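Long-range contacts in 2-dehydropantoate 2-reductase, putative (Enterococcus faecalis, PDB 2EW2), which probably catalyses the NADPH-dependent reduction of 2-dehydropantoate (ketopantoate) to (R)-pantoate, a step on the way to pantothenate: residues I48-G53 with R142-G147; L77-T82 with L105-G110. All coordinates share one frame; numbering follows the deposited sequence.

Contact 1 of 2, residues I48-G53 with R142-G147; sequences IADFNG and RVKLLG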
loop_
_atom_site.group_PDB
_atom_site.type_symbol
_atom_site.label_atom_id
_atom_site.label_comp_id
_atom_site.label_asym_id
_atom_site.label_seq_id
_atom_site.Cartn_x
_atom_site.Cartn_y
_atom_site.Cartn_z
ATOM N N ILE B 48 26.890 3.621 -39.452
ATOM C CA ILE B 48 26.194 3.865 -40.704
ATOM C C ILE B 48 24.765 4.277 -40.423
ATOM O O ILE B 48 24.026 3.563 -39.727
ATOM C CB ILE B 48 26.216 2.611 -41.627
ATOM C CG1 ILE B 48 27.663 2.253 -41.983
ATOM C CG2 ILE B 48 25.384 2.847 -42.916
ATOM C CD1 ILE B 48 27.807 0.907 -42.648
ATOM N N ALA B 49 24.391 5.437 -40.965
ATOM C CA ALA B 49 23.039 5.946 -40.851
ATOM C C ALA B 49 22.367 6.080 -42.211
ATOM O O ALA B 49 22.976 6.546 -43.179
ATOM C CB ALA B 49 23.031 7.275 -40.148
ATOM N N ASP B 50 21.116 5.639 -42.274
ATOM C CA ASP B 50 20.220 6.038 -43.333
ATOM C C ASP B 50 19.546 7.300 -42.823
ATOM O O ASP B 50 18.552 7.247 -42.101
ATOM C CB ASP B 50 19.206 4.933 -43.645
ATOM C CG ASP B 50 18.159 5.365 -44.655
ATOM O OD1 ASP B 50 18.239 6.504 -45.186
ATOM O OD2 ASP B 50 17.242 4.563 -44.909
ATOM N N PHE B 51 20.123 8.432 -43.209
ATOM C CA PHE B 51 19.812 9.722 -42.632
ATOM C C PHE B 51 18.964 10.501 -43.625
ATOM O O PHE B 51 19.498 11.065 -44.574
ATOM C CB PHE B 51 21.128 10.473 -42.380
ATOM C CG PHE B 51 21.046 11.537 -41.330
ATOM C CD1 PHE B 51 19.868 12.244 -41.110
ATOM C CD2 PHE B 51 22.169 11.843 -40.562
ATOM C CE1 PHE B 51 19.797 13.237 -40.146
ATOM C CE2 PHE B 51 22.113 12.838 -39.592
ATOM C CZ PHE B 51 20.921 13.537 -39.382
ATOM N N ASN B 52 17.652 10.531 -43.400
ATOM C CA ASN B 52 16.708 11.181 -44.312
ATOM C C ASN B 52 16.911 10.749 -45.779
ATOM O O ASN B 52 17.029 11.595 -46.675
ATOM C CB ASN B 52 16.787 12.720 -44.193
ATOM C CG ASN B 52 16.594 13.236 -42.759
ATOM O OD1 ASN B 52 17.055 14.325 -42.436
ATOM N ND2 ASN B 52 15.908 12.472 -41.914
ATOM N N GLY B 53 16.986 9.437 -46.007
ATOM C CA GLY B 53 17.161 8.882 -47.352
ATOM C C GLY B 53 18.582 8.835 -47.898
ATOM O O GLY B 53 18.819 8.238 -48.954
ATOM N N ARG B 142 24.071 0.125 -37.469
ATOM C CA ARG B 142 23.238 0.643 -38.551
ATOM C C ARG B 142 21.929 1.212 -38.012
ATOM O O ARG B 142 21.113 0.491 -37.410
ATOM C CB ARG B 142 22.961 -0.431 -39.612
ATOM C CG ARG B 142 24.216 -0.980 -40.292
ATOM C CD ARG B 142 23.867 -2.049 -41.323
ATOM N NE ARG B 142 23.369 -1.454 -42.562
ATOM C CZ ARG B 142 24.147 -1.018 -43.553
ATOM N NH1 ARG B 142 25.469 -1.119 -43.469
ATOM N NH2 ARG B 142 23.604 -0.489 -44.635
ATOM N N VAL B 143 21.750 2.509 -38.230
ATOM C CA VAL B 143 20.587 3.231 -37.729
ATOM C C VAL B 143 19.827 3.941 -38.846
ATOM O O VAL B 143 20.390 4.239 -39.909
ATOM C CB VAL B 143 20.941 4.233 -36.575
ATOM C CG1 VAL B 143 21.603 3.494 -35.406
ATOM C CG2 VAL B 143 21.824 5.395 -37.063
ATOM N N LYS B 144 18.549 4.195 -38.593
ATOM C CA LYS B 144 17.698 4.888 -39.535
ATOM C C LYS B 144 17.124 6.114 -38.859
ATOM O O LYS B 144 16.499 6.030 -37.785
ATOM C CB LYS B 144 16.577 3.974 -40.054
ATOM C CG LYS B 144 15.738 4.606 -41.169
ATOM C CD LYS B 144 14.665 3.657 -41.673
ATOM C CE LYS B 144 14.217 4.040 -43.088
ATOM N NZ LYS B 144 13.344 2.975 -43.667
ATOM N N LEU B 145 17.335 7.251 -39.503
ATOM C CA LEU B 145 17.021 8.539 -38.922
ATOM C C LEU B 145 16.090 9.265 -39.866
ATOM O O LEU B 145 16.459 9.537 -41.008
ATOM C CB LEU B 145 18.312 9.355 -38.714
ATOM C CG LEU B 145 19.450 8.742 -37.872
ATOM C CD1 LEU B 145 20.589 9.724 -37.697
ATOM C CD2 LEU B 145 18.935 8.273 -36.496
ATOM N N LEU B 146 14.882 9.562 -39.387
ATOM C CA LEU B 146 13.879 10.270 -40.175
ATOM C C LEU B 146 13.284 11.359 -39.315
ATOM O O LEU B 146 13.395 11.313 -38.086
ATOM C CB LEU B 146 12.748 9.316 -40.581
ATOM C CG LEU B 146 13.122 8.141 -41.475
ATOM C CD1 LEU B 146 11.899 7.246 -41.710
ATOM C CD2 LEU B 146 13.688 8.674 -42.803
ATOM N N GLY B 147 12.634 12.322 -39.957
ATOM C CA GLY B 147 11.837 13.297 -39.244
ATOM C C GLY B 147 12.615 14.417 -38.583
ATOM O O GLY B 147 13.824 14.549 -38.769
HETATM O O HOH W 1 16.060 12.992 -39.173
#
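I48-F51 and R142-L145 run side by side as the two parallel central strands of a small four-stranded mixed sheet, separate from the large sheet of the Rossmann-type domain; strand 54-58 flanks the first and strand 136-139 the second. Their axes come within 4.6 Å at 18°. Four backbone hydrogen bonds join them in the staggered parallel pattern, from V143 N to I48 O, D50 N to V143 O, L145 N to D50 O and N52 N to L145 O. The fourth carries the pairing one residue past F51, the last of its strand.

Apolar packing gathers on the face bearing A49, F51, V143 and L145, which helix 13-24 covers through I20, M21, S16 and R17. There CD1 of L145 sits above the F51 ring, 3.9 Å from its centroid and 11° off the normal, a CH-pi contact made by one methyl over the ring centre. Beside it, A49 CB meets V143 CG2 at 3.8 Å.

I48, D50, R142 and K144 occupy the other face. The R142 chain bends at chi3 (78°); one face of its guanidinium lies against I48 CG2, off-centre, and NH1 comes 3.2 Å from I48 CD1, while E55 of strand 54-58 touches both residues. D50 and K144 extend alongside each other; OD2 of D50 lies 4.4 Å from K144 NZ, too far for a salt bridge but close enough for a probable weak electrostatic attraction.

Beyond the strands, one water bridges the two segments, accepting from N52 ND2 and donating to G147 O, each at 2.8 Å.

Contact 2 of 2, residues L77-T82 with L105-G110; sequences LIIALT and LCLLNG
L107 overlaps I79 and L81 together: its CD1 lies 3.7 Å from I79 CG2, and its CB lies 3.8 Å from L81 CD2. A chi1 of -62° sets CG of L107 anti to the carbonyl carbon, and chi2 near 180° (-177°) then carries CD1 toward I79 CG2. L18 of helix 13-24 touches both I79 and L107, and M14 of the same helix touches L81, closing over this apolar group. Earlier in the strands, the L77 and L105 side chains run alongside each other on the same face, and L77 CD1 packs against L105 CB.

The backbones beneath are neighbouring parallel strands, 77-80 and 103-106, near the middle of the large sheet. With helix 84-94 between them in sequence they form a beta-alpha-beta unit of the Rossmann-type domain; F91 of that helix lies against I78 and A80 on the face away from L107. Three backbone hydrogen bonds link the two segments, from L105 N to I78 O, A80 N to L105 O and L107 N to A80 O. The last of these, at 3.0 Å between L107 N and A80 O, carries the pairing just past the end of strand 103-106.

From there the two segments separate, and L108 reaches back to the end of strand 77-80 and the loop after it. Its CD1 approaches A80 O at 3.4 Å and is 4.2 Å from A80 CB. The isobutyl end of L108 also faces T82 O, a buried carbonyl oxygen with no polar partner in the model, whereas T82 OG1 makes a weak hydrogen bond to A9 O.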
loop_
_atom_site.group_PDB
_atom_site.type_symbol
_atom_site.label_atom_id
_atom_site.label_comp_id
_atom_site.label_asym_id
_atom_site.label_seq_id
_atom_site.Cartn_x
_atom_site.Cartn_y
_atom_site.Cartn_z
ATOM N N LEU B 77 31.819 16.836 -22.049
ATOM C CA LEU B 77 30.383 16.544 -21.911
ATOM C C LEU B 77 30.150 15.069 -22.075
ATOM O O LEU B 77 30.694 14.452 -22.985
ATOM C CB LEU B 77 29.540 17.299 -22.953
ATOM C CG LEU B 77 28.014 17.054 -22.998
ATOM C CD1 LEU B 77 27.337 17.564 -21.715
ATOM C CD2 LEU B 77 27.374 17.691 -24.246
ATOM N N ILE B 78 29.338 14.507 -21.191
ATOM C CA ILE B 78 28.835 13.157 -21.383
ATOM C C ILE B 78 27.323 13.274 -21.560
ATOM O O ILE B 78 26.657 13.970 -20.789
ATOM C CB ILE B 78 29.173 12.211 -20.198
ATOM C CG1 ILE B 78 30.692 12.102 -20.005
ATOM C CG2 ILE B 78 28.584 10.766 -20.434
ATOM C CD1 ILE B 78 31.082 11.470 -18.658
ATOM N N ILE B 79 26.807 12.628 -22.601
ATOM C CA ILE B 79 25.376 12.553 -22.819
ATOM C C ILE B 79 24.911 11.170 -22.380
ATOM O O ILE B 79 25.330 10.166 -22.943
ATOM C CB ILE B 79 24.965 12.809 -24.289
ATOM C CG1 ILE B 79 25.365 14.231 -24.696
ATOM C CG2 ILE B 79 23.432 12.586 -24.435
ATOM C CD1 ILE B 79 25.473 14.475 -26.223
ATOM N N ALA B 80 24.059 11.142 -21.358
ATOM C CA ALA B 80 23.584 9.897 -20.767
ATOM C C ALA B 80 22.283 9.417 -21.425
ATOM O O ALA B 80 21.263 10.097 -21.350
ATOM C CB ALA B 80 23.373 10.086 -19.269
ATOM N N LEU B 81 22.341 8.245 -22.063
ATOM C CA LEU B 81 21.169 7.590 -22.640
ATOM C C LEU B 81 21.005 6.125 -22.210
ATOM O O LEU B 81 20.037 5.468 -22.603
ATOM C CB LEU B 81 21.201 7.690 -24.166
ATOM C CG LEU B 81 20.850 9.093 -24.662
ATOM C CD1 LEU B 81 21.639 9.452 -25.898
ATOM C CD2 LEU B 81 19.328 9.200 -24.903
ATOM N N THR B 82 21.948 5.619 -21.415
ATOM C CA THR B 82 21.887 4.266 -20.851
ATOM C C THR B 82 20.645 4.139 -19.960
ATOM O O THR B 82 20.395 5.016 -19.116
ATOM C CB THR B 82 23.149 4.019 -19.992
ATOM O OG1 THR B 82 24.314 4.228 -20.799
ATOM C CG2 THR B 82 23.196 2.607 -19.427
ATOM N N LEU B 105 24.750 15.561 -19.493
ATOM C CA LEU B 105 23.391 15.876 -19.906
ATOM C C LEU B 105 22.609 14.576 -19.859
ATOM O O LEU B 105 22.830 13.670 -20.671
ATOM C CB LEU B 105 23.328 16.471 -21.325
ATOM C CG LEU B 105 21.908 16.655 -21.905
ATOM C CD1 LEU B 105 21.058 17.640 -21.064
ATOM C CD2 LEU B 105 21.928 17.060 -23.377
ATOM N N CYS B 106 21.707 14.481 -18.891
ATOM C CA CYS B 106 20.924 13.269 -18.702
ATOM C C CYS B 106 19.678 13.344 -19.562
ATOM O O CYS B 106 18.861 14.248 -19.386
ATOM C CB CYS B 106 20.543 13.100 -17.236
ATOM S SG CYS B 106 19.648 11.553 -16.915
ATOM N N LEU B 107 19.548 12.396 -20.497
ATOM C CA LEU B 107 18.383 12.354 -21.381
ATOM C C LEU B 107 17.408 11.217 -21.077
ATOM O O LEU B 107 16.481 10.985 -21.842
ATOM C CB LEU B 107 18.802 12.307 -22.852
ATOM C CG LEU B 107 19.605 13.523 -23.340
ATOM C CD1 LEU B 107 19.883 13.385 -24.830
ATOM C CD2 LEU B 107 18.844 14.794 -23.070
ATOM N N LEU B 108 17.600 10.544 -19.952
ATOM C CA LEU B 108 16.766 9.403 -19.572
ATOM C C LEU B 108 15.346 9.820 -19.233
ATOM O O LEU B 108 15.123 10.910 -18.739
ATOM C CB LEU B 108 17.352 8.699 -18.351
ATOM C CG LEU B 108 18.376 7.570 -18.534
ATOM C CD1 LEU B 108 19.671 8.016 -19.222
ATOM C CD2 LEU B 108 18.676 6.962 -17.164
ATOM N N ASN B 109 14.399 8.930 -19.501
ATOM C CA ASN B 109 13.064 9.063 -18.941
ATOM C C ASN B 109 13.114 8.828 -17.447
ATOM O O ASN B 109 13.932 8.037 -16.939
ATOM C CB ASN B 109 12.104 8.060 -19.580
ATOM C CG ASN B 109 11.830 8.374 -21.022
ATOM O OD1 ASN B 109 11.447 9.494 -21.355
ATOM N ND2 ASN B 109 12.024 7.390 -21.895
ATOM N N GLY B 110 12.234 9.522 -16.742
ATOM C CA GLY B 110 12.024 9.246 -15.339
ATOM C C GLY B 110 12.794 10.155 -14.418
ATOM O O GLY B 110 13.529 11.043 -14.847
#

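Both contacts pair parallel strands within the Rossmann-type, probably NADP-binding, part of the protein, but in different sheets; their centres are about 21 Å apart. Contact 2 belongs to the core, close to the centre of the chain, and its side chains are almost entirely aliphatic. Contact 1 lies farther out: one face is covered and apolar, while the other carries charged groups, and a water joins its loop ends. Helix 13-24 packs against side chains of both, and so lies between the small sheet and the large one. Along the sequence, the beta-alpha-beta unit of contact 2 falls wholly between the two strands brought together in contact 1.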